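Local coordinates for alkaline phosphatase D (Bacillus subtilis, PDB 2YEQ), which hydrolyses phosphate esters, acting as a phosphodiesterase whose active site contains iron and calcium, at residues Gln42-Lys47 with Phe92-Glu97; Ser5-Thr10 with Leu98-Lys103; Ala335-Gly340 with Met349-Gly354. One frame throughout, in Å; residues are numbered along the deposited sequence.

Contact 1. Residues Gln42-Lys47 with Phe92-Glu97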
loop_
_atom_site.group_PDB
_atom_site.type_symbol
_atom_site.label_atom_id
_atom_site.label_comp_id
_atom_site.label_asym_id
_atom_site.label_seq_id
_atom_site.Cartn_x
_atom_site.Cartn_y
_atom_site.Cartn_z
ATOM N N GLN A 42 30.822 1.816 -10.807
ATOM C CA GLN A 42 31.044 0.741 -11.778
ATOM C C GLN A 42 30.042 -0.396 -11.571
ATOM O O GLN A 42 29.506 -0.572 -10.478
ATOM C CB GLN A 42 32.474 0.188 -11.683
ATOM C CG GLN A 42 32.773 -0.545 -10.389
ATOM C CD GLN A 42 34.261 -0.600 -10.034
ATOM O OE1 GLN A 42 35.036 0.292 -10.380
ATOM N NE2 GLN A 42 34.653 -1.652 -9.317
ATOM N N ALA A 43 29.806 -1.160 -12.628
ATOM C CA ALA A 43 28.863 -2.258 -12.582
ATOM C C ALA A 43 29.475 -3.393 -11.770
ATOM O O ALA A 43 30.673 -3.614 -11.843
ATOM C CB ALA A 43 28.507 -2.727 -13.974
ATOM N N VAL A 44 28.649 -4.067 -10.966
ATOM C CA VAL A 44 29.102 -5.116 -10.047
ATOM C C VAL A 44 28.258 -6.372 -10.299
ATOM O O VAL A 44 27.033 -6.299 -10.323
ATOM C CB VAL A 44 28.984 -4.658 -8.573
ATOM C CG1 VAL A 44 29.450 -5.764 -7.600
ATOM C CG2 VAL A 44 29.795 -3.376 -8.364
ATOM N N PRO A 45 28.901 -7.511 -10.539
ATOM C CA PRO A 45 28.146 -8.732 -10.778
ATOM C C PRO A 45 27.463 -9.252 -9.501
ATOM O O PRO A 45 28.059 -9.272 -8.417
ATOM C CB PRO A 45 29.207 -9.717 -11.277
ATOM C CG PRO A 45 30.465 -9.218 -10.720
ATOM C CD PRO A 45 30.351 -7.727 -10.732
ATOM N N VAL A 46 26.206 -9.659 -9.633
ATOM C CA VAL A 46 25.476 -10.245 -8.503
ATOM C C VAL A 46 24.878 -11.561 -8.959
ATOM O O VAL A 46 24.065 -11.601 -9.906
ATOM C CB VAL A 46 24.383 -9.297 -7.951
ATOM C CG1 VAL A 46 23.664 -9.949 -6.728
ATOM C CG2 VAL A 46 24.991 -7.953 -7.527
ATOM N N LYS A 47 25.309 -12.650 -8.321
ATOM C CA LYS A 47 24.782 -13.972 -8.653
ATOM C C LYS A 47 23.513 -14.202 -7.860
ATOM O O LYS A 47 23.332 -13.640 -6.768
ATOM C CB LYS A 47 25.812 -15.066 -8.336
ATOM C CG LYS A 47 27.063 -14.997 -9.241
ATOM C CD LYS A 47 27.947 -16.233 -9.100
ATOM C CE LYS A 47 29.110 -16.237 -10.098
ATOM N NZ LYS A 47 28.722 -15.736 -11.465
ATOM N N PHE A 92 21.200 -14.103 -2.946
ATOM C CA PHE A 92 22.142 -13.453 -3.833
ATOM C C PHE A 92 23.545 -13.610 -3.273
ATOM O O PHE A 92 23.729 -13.734 -2.065
ATOM C CB PHE A 92 21.841 -11.952 -3.934
ATOM C CG PHE A 92 20.481 -11.628 -4.478
ATOM C CD1 PHE A 92 20.283 -11.474 -5.843
ATOM C CD2 PHE A 92 19.405 -11.459 -3.628
ATOM C CE1 PHE A 92 19.038 -11.145 -6.344
ATOM C CE2 PHE A 92 18.131 -11.138 -4.131
ATOM C CZ PHE A 92 17.962 -10.981 -5.488
ATOM N N LYS A 93 24.529 -13.516 -4.158
ATOM C CA LYS A 93 25.940 -13.533 -3.781
ATOM C C LYS A 93 26.662 -12.512 -4.645
ATOM O O LYS A 93 26.458 -12.481 -5.854
ATOM C CB LYS A 93 26.514 -14.922 -4.024
ATOM C CG LYS A 93 27.911 -15.150 -3.533
ATOM C CD LYS A 93 28.488 -16.424 -4.189
ATOM C CE LYS A 93 29.641 -17.036 -3.396
ATOM N NZ LYS A 93 29.861 -18.472 -3.760
ATOM N N THR A 94 27.478 -11.675 -4.019
ATOM C CA THR A 94 28.320 -10.740 -4.747
ATOM C C THR A 94 29.720 -10.846 -4.163
ATOM O O THR A 94 29.921 -10.647 -2.972
ATOM C CB THR A 94 27.732 -9.297 -4.753
ATOM O OG1 THR A 94 28.479 -8.483 -5.660
ATOM C CG2 THR A 94 27.678 -8.670 -3.354
ATOM N N GLY A 95 30.672 -11.193 -5.022
ATOM C CA GLY A 95 31.995 -11.605 -4.589
ATOM C C GLY A 95 31.795 -12.804 -3.690
ATOM O O GLY A 95 31.187 -13.810 -4.079
ATOM N N HIS A 96 32.235 -12.665 -2.456
ATOM C CA HIS A 96 32.073 -13.699 -1.454
ATOM C C HIS A 96 30.901 -13.399 -0.506
ATOM O O HIS A 96 30.607 -14.206 0.377
ATOM C CB HIS A 96 33.383 -13.851 -0.664
ATOM C CG HIS A 96 34.582 -14.060 -1.535
ATOM N ND1 HIS A 96 35.023 -15.313 -1.905
ATOM C CD2 HIS A 96 35.401 -13.171 -2.149
ATOM C CE1 HIS A 96 36.082 -15.186 -2.690
ATOM N NE2 HIS A 96 36.323 -13.898 -2.863
ATOM N N GLU A 97 30.257 -12.244 -0.669
ATOM C CA GLU A 97 29.206 -11.808 0.265
ATOM C C GLU A 97 27.874 -12.490 -0.064
ATOM O O GLU A 97 27.500 -12.576 -1.231
ATOM C CB GLU A 97 29.027 -10.284 0.237
ATOM C CG GLU A 97 30.288 -9.469 0.536
ATOM C CD GLU A 97 30.691 -9.483 1.998
ATOM O OE1 GLU A 97 29.824 -9.763 2.874
ATOM O OE2 GLU A 97 31.891 -9.203 2.262
HETATM O O HOH W 1 29.781 -11.728 -7.896
#
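The carbonyl oxygen of Pro45 is gripped by two donors, the hydroxyl of Thr94 and a bridging water. Thr94 OG1 lies 2.9 Å from Pro45 O, tilted 23° from the carbonyl plane. It is put there by its first torsion, which sets OG1 anti to the backbone N (chi1 -170°). The water donates to Pro45 O at 3.0 Å and accepts from Gly95 N, within the type II' turn Thr94-Glu97 that closes the hairpin to the next strand. Farther along the strands, Lys47 and Lys93 form an antiparallel hydrogen-bonded pair: Lys47 N reaches Lys93 O at 2.7 Å, and the return bond from Lys93 N to Lys47 O measures 2.9 Å. On the face carrying this pair the two CB atoms sit 4.4 Å apart, but the chains then diverge and Lys47 NZ bonds to Thr64 OG1 on strand 59-67. On the other face, carrying Val46 and Phe92, the contacts are largely apolar. There Val46 CG1 touches Phe92 CD1 at 3.8 Å, and Val46 CG2 rests near Thr94 CB. Val44 CG1 abuts Thr94 OG1 at 3.5 Å, the two side chains crossing at about a right angle. An alanine in place of Thr94 would probably leave Pro45 O relying on the water and open a gap beside Val44 CG1. By the register of Lys47 with Lys93, Pro45 would face Gly95, yet a proline has no N-H to give. The threonine hydroxyl and the water therefore continue the polar link between strands 44-51 and 87-94 at the point where direct backbone pairing gives out.

Contact 2. Residues Ser5-Thr10 with Leu98-Lys103. With PE5 (3,6,9,12,15,18,21,24-octaoxahexacosan-1-ol), chain B; PE5 (3,6,9,12,15,18,21,24-octaoxahexacosan-1-ol), chain Y; PE5 (3,6,9,12,15,18,21,24-octaoxahexacosan-1-ol), chain P.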
loop_
_atom_site.group_PDB
_atom_site.type_symbol
_atom_site.label_atom_id
_atom_site.label_comp_id
_atom_site.label_asym_id
_atom_site.label_seq_id
_atom_site.Cartn_x
_atom_site.Cartn_y
_atom_site.Cartn_z
ATOM N N SER A 5 34.029 -3.227 2.046
ATOM C CA SER A 5 34.508 -2.820 3.348
ATOM C C SER A 5 33.383 -2.948 4.388
ATOM O O SER A 5 33.619 -2.904 5.598
ATOM C CB SER A 5 35.066 -1.389 3.273
ATOM O OG SER A 5 34.094 -0.515 2.774
ATOM N N SER A 6 32.157 -3.136 3.917
ATOM C CA SER A 6 31.035 -3.357 4.817
ATOM C C SER A 6 29.999 -4.234 4.129
ATOM O O SER A 6 29.954 -4.304 2.906
ATOM C CB SER A 6 30.429 -2.018 5.232
ATOM O OG SER A 6 29.761 -2.186 6.451
ATOM N N TYR A 7 29.209 -4.949 4.917
ATOM C CA TYR A 7 28.228 -5.900 4.385
ATOM C C TYR A 7 27.264 -5.165 3.425
ATOM O O TYR A 7 26.681 -4.163 3.808
ATOM C CB TYR A 7 27.445 -6.497 5.545
ATOM C CG TYR A 7 26.441 -7.517 5.117
ATOM C CD1 TYR A 7 26.858 -8.703 4.525
ATOM C CD2 TYR A 7 25.070 -7.307 5.282
ATOM C CE1 TYR A 7 25.967 -9.656 4.138
ATOM C CE2 TYR A 7 24.149 -8.273 4.875
ATOM C CZ TYR A 7 24.606 -9.446 4.317
ATOM O OH TYR A 7 23.729 -10.432 3.872
ATOM N N PRO A 8 27.148 -5.617 2.187
ATOM C CA PRO A 8 26.436 -4.794 1.188
ATOM C C PRO A 8 24.903 -4.900 1.205
ATOM O O PRO A 8 24.201 -3.987 0.721
ATOM C CB PRO A 8 27.017 -5.263 -0.134
ATOM C CG PRO A 8 27.521 -6.646 0.120
ATOM C CD PRO A 8 27.974 -6.660 1.541
ATOM N N PHE A 9 24.365 -5.978 1.762
ATOM C CA PHE A 9 22.919 -6.219 1.675
ATOM C C PHE A 9 22.196 -5.629 2.893
ATOM O O PHE A 9 21.434 -6.315 3.564
ATOM C CB PHE A 9 22.628 -7.717 1.542
ATOM C CG PHE A 9 23.262 -8.368 0.333
ATOM C CD1 PHE A 9 22.738 -8.173 -0.940
ATOM C CD2 PHE A 9 24.360 -9.199 0.470
ATOM C CE1 PHE A 9 23.296 -8.771 -2.039
ATOM C CE2 PHE A 9 24.939 -9.818 -0.653
ATOM C CZ PHE A 9 24.399 -9.616 -1.893
ATOM N N THR A 10 22.444 -4.352 3.161
ATOM C CA THR A 10 21.916 -3.656 4.330
ATOM C C THR A 10 20.401 -3.443 4.228
ATOM O O THR A 10 19.754 -3.137 5.229
ATOM C CB THR A 10 22.576 -2.259 4.446
ATOM O OG1 THR A 10 22.382 -1.563 3.190
ATOM C CG2 THR A 10 24.116 -2.382 4.754
ATOM N N LEU A 98 27.182 -12.981 0.963
ATOM C CA LEU A 98 25.885 -13.654 0.792
ATOM C C LEU A 98 24.751 -12.835 1.397
ATOM O O LEU A 98 24.866 -12.324 2.498
ATOM C CB LEU A 98 25.889 -15.013 1.478
ATOM C CG LEU A 98 26.617 -16.158 0.806
ATOM C CD1 LEU A 98 26.605 -17.368 1.767
ATOM C CD2 LEU A 98 25.946 -16.506 -0.523
ATOM N N SER A 99 23.650 -12.719 0.664
ATOM C CA SER A 99 22.452 -12.053 1.173
ATOM C C SER A 99 21.730 -12.927 2.194
ATOM O O SER A 99 21.935 -14.148 2.247
ATOM C CB SER A 99 21.492 -11.732 0.018
ATOM O OG SER A 99 20.804 -12.892 -0.464
ATOM N N PRO A 100 20.870 -12.325 3.008
ATOM C CA PRO A 100 19.852 -13.138 3.663
ATOM C C PRO A 100 19.083 -14.007 2.659
ATOM O O PRO A 100 18.969 -13.677 1.473
ATOM C CB PRO A 100 18.918 -12.105 4.287
ATOM C CG PRO A 100 19.682 -10.836 4.317
ATOM C CD PRO A 100 20.598 -10.887 3.173
ATOM N N VAL A 101 18.557 -15.119 3.150
ATOM C CA VAL A 101 17.756 -16.008 2.335
ATOM C C VAL A 101 16.312 -15.485 2.346
ATOM O O VAL A 101 15.776 -15.116 3.374
ATOM C CB VAL A 101 17.796 -17.454 2.863
ATOM C CG1 VAL A 101 16.798 -18.332 2.093
ATOM C CG2 VAL A 101 19.245 -18.021 2.789
ATOM N N GLY A 102 15.702 -15.441 1.182
ATOM C CA GLY A 102 14.328 -15.032 1.076
ATOM C C GLY A 102 13.453 -16.230 0.763
ATOM O O GLY A 102 13.913 -17.260 0.226
ATOM N N LYS A 103 12.175 -16.086 1.100
ATOM C CA LYS A 103 11.164 -17.058 0.754
ATOM C C LYS A 103 10.081 -16.438 -0.119
ATOM O O LYS A 103 9.607 -15.325 0.141
ATOM C CB LYS A 103 10.549 -17.581 2.037
ATOM C CG LYS A 103 9.597 -18.731 1.908
ATOM C CD LYS A 103 9.260 -19.176 3.355
ATOM C CE LYS A 103 8.239 -20.284 3.453
ATOM N NZ LYS A 103 7.854 -20.450 4.907
HETATM C C50 PE5 B . 9.786 -23.666 6.366
HETATM O O1 PE5 B . 10.212 -22.316 6.146
HETATM C C1 PE5 B . 10.623 -21.695 7.368
HETATM C C2 PE5 B . 11.019 -20.239 7.146
HETATM O O2 PE5 B . 9.872 -19.493 6.721
HETATM C C3 PE5 B . 9.717 -18.225 7.360
HETATM C C4 PE5 B . 8.510 -17.540 6.774
HETATM C C50 PE5 Y . 33.511 -3.746 -5.805
HETATM O O1 PE5 Y . 32.721 -3.089 -4.799
HETATM C C1 PE5 Y . 33.494 -2.218 -3.953
HETATM C C2 PE5 Y . 32.686 -1.742 -2.741
HETATM O O2 PE5 Y . 33.500 -1.257 -1.647
HETATM C C3 PE5 Y . 32.750 -0.620 -0.596
HETATM C C4 PE5 Y . 32.032 -1.621 0.287
HETATM C C50 PE5 P . 25.589 -23.783 0.037
HETATM O O1 PE5 P . 25.131 -22.964 1.116
HETATM C C1 PE5 P . 23.838 -23.341 1.616
HETATM C C2 PE5 P . 23.461 -22.498 2.837
HETATM O O2 PE5 P . 22.223 -21.797 2.626
HETATM C C3 PE5 P . 21.780 -20.969 3.724
HETATM C C4 PE5 P . 22.325 -19.528 3.666
HETATM O O3 PE5 P . 22.643 -19.063 2.351
#
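Phe9 lays one ring face on Ser99, while Tyr7 presents its edge to Leu98 and Pro100, so the two aromatic rings meet residues Leu98-Pro100 in different ways. Ser99 CB stands 3.7 Å from the centroid of the Phe9 ring and only 6° off the ring normal, a CH-pi contact over the centre of the face. Tyr7 CZ lies in the plane of the Phe9 ring, at its edge. The phenol of Tyr7 ends in a hydrogen bond from OH to Leu98 O, at 2.6 Å the shortest polar contact here. OH lies in the carbonyl plane, on a lone pair, and the oxygen it meets is likewise in the plane of the Tyr7 ring. Pro100 CD comes in at that edge too, 3.2 Å from Tyr7 OH. Pro100 CD also lies 4.1 Å from Phe9 CB. Ser99 OG occupies the position between the backbone N and the carbonyl carbon (chi1 75°); from there it donates to Pro100 O at 2.8 Å and is also bonded to Phe92 N, so its polar end is satisfied while CB faces the ring. Phe9 itself is the centre of an inverse gamma turn, closed by a weak bond from Thr10 N to Pro8 O. At the far end of the segment, away from the loop, Lys103 NZ holds two ether oxygens of a polyether fragment, O2 at 2.9 Å and O1 at 3.3 Å. Strand 97-105 is an edge strand within this chain; one direct hydrogen bond between the two segments joins aromatic and proline packing, which probably keeps the N-terminal loop against it without strand pairing.

Contact 3. Residues Ala335-Gly340 with Met349-Gly354. With PE5 (3,6,9,12,15,18,21,24-octaoxahexacosan-1-ol), chain E.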
loop_
_atom_site.group_PDB
_atom_site.type_symbol
_atom_site.label_atom_id
_atom_site.label_comp_id
_atom_site.label_asym_id
_atom_site.label_seq_id
_atom_site.Cartn_x
_atom_site.Cartn_y
_atom_site.Cartn_z
ATOM N N ALA A 335 -15.983 4.022 -0.193
ATOM C CA ALA A 335 -17.382 4.144 0.201
ATOM C C ALA A 335 -17.744 5.593 0.485
ATOM O O ALA A 335 -16.860 6.440 0.661
ATOM C CB ALA A 335 -17.697 3.259 1.414
ATOM N N LYS A 336 -19.053 5.869 0.530
ATOM C CA LYS A 336 -19.565 7.144 1.022
ATOM C C LYS A 336 -19.071 7.376 2.437
ATOM O O LYS A 336 -19.126 6.478 3.287
ATOM C CB LYS A 336 -21.109 7.164 0.969
ATOM C CG LYS A 336 -21.778 8.385 1.577
ATOM C CD LYS A 336 -23.335 8.248 1.559
ATOM C CE LYS A 336 -24.039 9.200 2.533
ATOM N NZ LYS A 336 -23.905 8.863 3.981
ATOM N N TRP A 337 -18.635 8.603 2.719
ATOM C CA TRP A 337 -17.976 8.900 3.973
ATOM C C TRP A 337 -18.253 10.330 4.379
ATOM O O TRP A 337 -17.363 11.212 4.354
ATOM C CB TRP A 337 -16.474 8.622 3.789
ATOM C CG TRP A 337 -15.626 8.479 5.016
ATOM C CD1 TRP A 337 -15.996 8.018 6.225
ATOM C CD2 TRP A 337 -14.214 8.741 5.100
ATOM N NE1 TRP A 337 -14.915 7.994 7.076
ATOM C CE2 TRP A 337 -13.810 8.432 6.402
ATOM C CE3 TRP A 337 -13.264 9.221 4.191
ATOM C CZ2 TRP A 337 -12.502 8.595 6.835
ATOM C CZ3 TRP A 337 -11.965 9.386 4.620
ATOM C CH2 TRP A 337 -11.590 9.064 5.923
ATOM N N ASN A 338 -19.502 10.561 4.775
ATOM C CA ASN A 338 -19.997 11.906 5.083
ATOM C C ASN A 338 -19.650 12.332 6.482
ATOM O O ASN A 338 -20.105 11.716 7.443
ATOM C CB ASN A 338 -21.520 11.954 4.879
ATOM C CG ASN A 338 -22.106 13.358 5.011
ATOM O OD1 ASN A 338 -21.391 14.376 5.221
ATOM N ND2 ASN A 338 -23.422 13.426 4.874
ATOM N N PHE A 339 -18.881 13.416 6.607
ATOM C CA PHE A 339 -18.497 13.960 7.910
ATOM C C PHE A 339 -19.478 14.998 8.441
ATOM O O PHE A 339 -19.334 15.438 9.574
ATOM C CB PHE A 339 -17.120 14.630 7.818
ATOM C CG PHE A 339 -16.046 13.732 7.290
ATOM C CD1 PHE A 339 -15.694 12.574 7.977
ATOM C CD2 PHE A 339 -15.365 14.046 6.130
ATOM C CE1 PHE A 339 -14.693 11.728 7.490
ATOM C CE2 PHE A 339 -14.353 13.214 5.648
ATOM C CZ PHE A 339 -14.030 12.049 6.321
ATOM N N GLY A 340 -20.436 15.421 7.613
ATOM C CA GLY A 340 -21.404 16.438 8.026
ATOM C C GLY A 340 -22.746 15.787 8.306
ATOM O O GLY A 340 -22.806 14.753 8.968
ATOM N N MET A 349 -12.050 15.510 -0.192
ATOM C CA MET A 349 -11.849 15.833 -1.609
ATOM C C MET A 349 -10.753 14.986 -2.239
ATOM O O MET A 349 -10.674 14.860 -3.462
ATOM C CB MET A 349 -11.558 17.352 -1.755
ATOM C CG MET A 349 -12.745 18.219 -1.336
ATOM S SD MET A 349 -14.112 17.990 -2.517
ATOM C CE MET A 349 -15.337 17.063 -1.575
ATOM N N ASP A 350 -9.946 14.343 -1.406
ATOM C CA ASP A 350 -8.835 13.490 -1.880
ATOM C C ASP A 350 -9.204 12.005 -2.024
ATOM O O ASP A 350 -8.443 11.215 -2.608
ATOM C CB ASP A 350 -7.651 13.640 -0.929
ATOM C CG ASP A 350 -6.372 13.039 -1.483
ATOM O OD1 ASP A 350 -5.943 13.391 -2.619
ATOM O OD2 ASP A 350 -5.782 12.200 -0.754
ATOM N N SER A 351 -10.388 11.654 -1.525
ATOM C CA SER A 351 -10.942 10.292 -1.593
ATOM C C SER A 351 -11.914 10.144 -2.760
ATOM O O SER A 351 -12.107 11.086 -3.526
ATOM C CB SER A 351 -11.666 9.966 -0.276
ATOM O OG SER A 351 -10.773 10.086 0.821
ATOM N N TRP A 352 -12.520 8.959 -2.917
ATOM C CA TRP A 352 -13.450 8.739 -4.020
ATOM C C TRP A 352 -14.703 9.653 -3.923
ATOM O O TRP A 352 -15.253 10.027 -4.963
ATOM C CB TRP A 352 -13.887 7.280 -4.141
ATOM C CG TRP A 352 -12.863 6.338 -4.688
ATOM C CD1 TRP A 352 -11.791 5.822 -4.011
ATOM C CD2 TRP A 352 -12.804 5.797 -5.988
ATOM N NE1 TRP A 352 -11.087 4.993 -4.810
ATOM C CE2 TRP A 352 -11.678 4.967 -6.039
ATOM C CE3 TRP A 352 -13.590 5.940 -7.140
ATOM C CZ2 TRP A 352 -11.338 4.255 -7.165
ATOM C CZ3 TRP A 352 -13.256 5.250 -8.236
ATOM C CH2 TRP A 352 -12.136 4.409 -8.259
ATOM N N ASP A 353 -15.106 10.049 -2.719
ATOM C CA ASP A 353 -16.188 11.024 -2.555
ATOM C C ASP A 353 -15.865 12.379 -3.268
ATOM O O ASP A 353 -16.783 13.155 -3.564
ATOM C CB ASP A 353 -16.441 11.337 -1.091
ATOM C CG ASP A 353 -17.359 10.305 -0.375
ATOM O OD1 ASP A 353 -18.245 9.688 -1.020
ATOM O OD2 ASP A 353 -17.168 10.158 0.853
ATOM N N GLY A 354 -14.572 12.649 -3.487
ATOM C CA GLY A 354 -14.097 13.869 -4.175
ATOM C C GLY A 354 -14.178 13.732 -5.681
ATOM O O GLY A 354 -13.983 14.713 -6.412
HETATM C C48 PE5 E . -23.261 9.786 -2.963
HETATM C C50 PE5 E . -22.288 10.733 -3.669
HETATM O O1 PE5 E . -21.062 10.875 -2.925
HETATM C C1 PE5 E . -20.838 12.138 -2.276
HETATM C C2 PE5 E . -19.910 13.057 -3.080
HETATM O O2 PE5 E . -20.590 14.086 -3.840
HETATM O O HOH W 2 -14.859 8.278 -0.384
HETATM O O HOH W 3 -15.437 11.619 2.384
#
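Asp353 and Trp337 form the close side of this contact. Asp353 OD2 lies 2.8 Å from Trp337 N, but the bond is weak, its angle at hydrogen being just 123°. The same oxygen packs on Trp337 CB at 3.4 Å and receives a firmer donor, a water at 2.7 Å that also donates to Trp337 O. The other oxygen, Asp353 OD1, touches Lys336 CA and makes a salt bridge with Arg359, which probably helps to set the turn of the carboxylate. From the same segment as Trp337, Phe339 CZ sits 3.4 Å above the indole plane, over its centre. Elsewhere the two segments meet more loosely. A second water bridges Ala335 O and Asp353 N, and a polyether fragment approaches Asp353 O, its C2 at 3.2 Å. Ser351 OG stands 4.0 Å from Trp337 CZ3, at the indole edge, and bonds instead to Ser348 OG. All the touching residues are nevertheless buried. Asp353 belongs to the 3-10 segment 352-354 leading toward helix 356-368, and its carboxylate bridges to the loop backbone. The loops flank strand 347-348, whose Tyr347 packs on Lys336 and Asp353; Ile426 of helix 423-429 lies against Trp337, and Arg359 ties the carboxylate to helix 356-368.

In the fold
Contacts 1 and 2 are neighbours, their centres about 10 Å apart, and serve the same four-stranded antiparallel sheet of the N-terminal region. Contact 1 is nested within the chain loop that contact 2 closes; they touch where Thr94 packs on Phe9 and where Phe92 N probably bonds to Ser99 OG. Both are partly buried, but contact 1 combines strand pairing with a threonine-carbonyl bond and Val46-Phe92 packing, whereas contact 2 sets loop aromatics against an edge strand. Contact 3 lies on the opposite side of the chain's centre, its centre about 49 Å from that of contact 1. In the phosphatase-like part of the chain, it is fully buried, joining two loops through a carboxylate and waters.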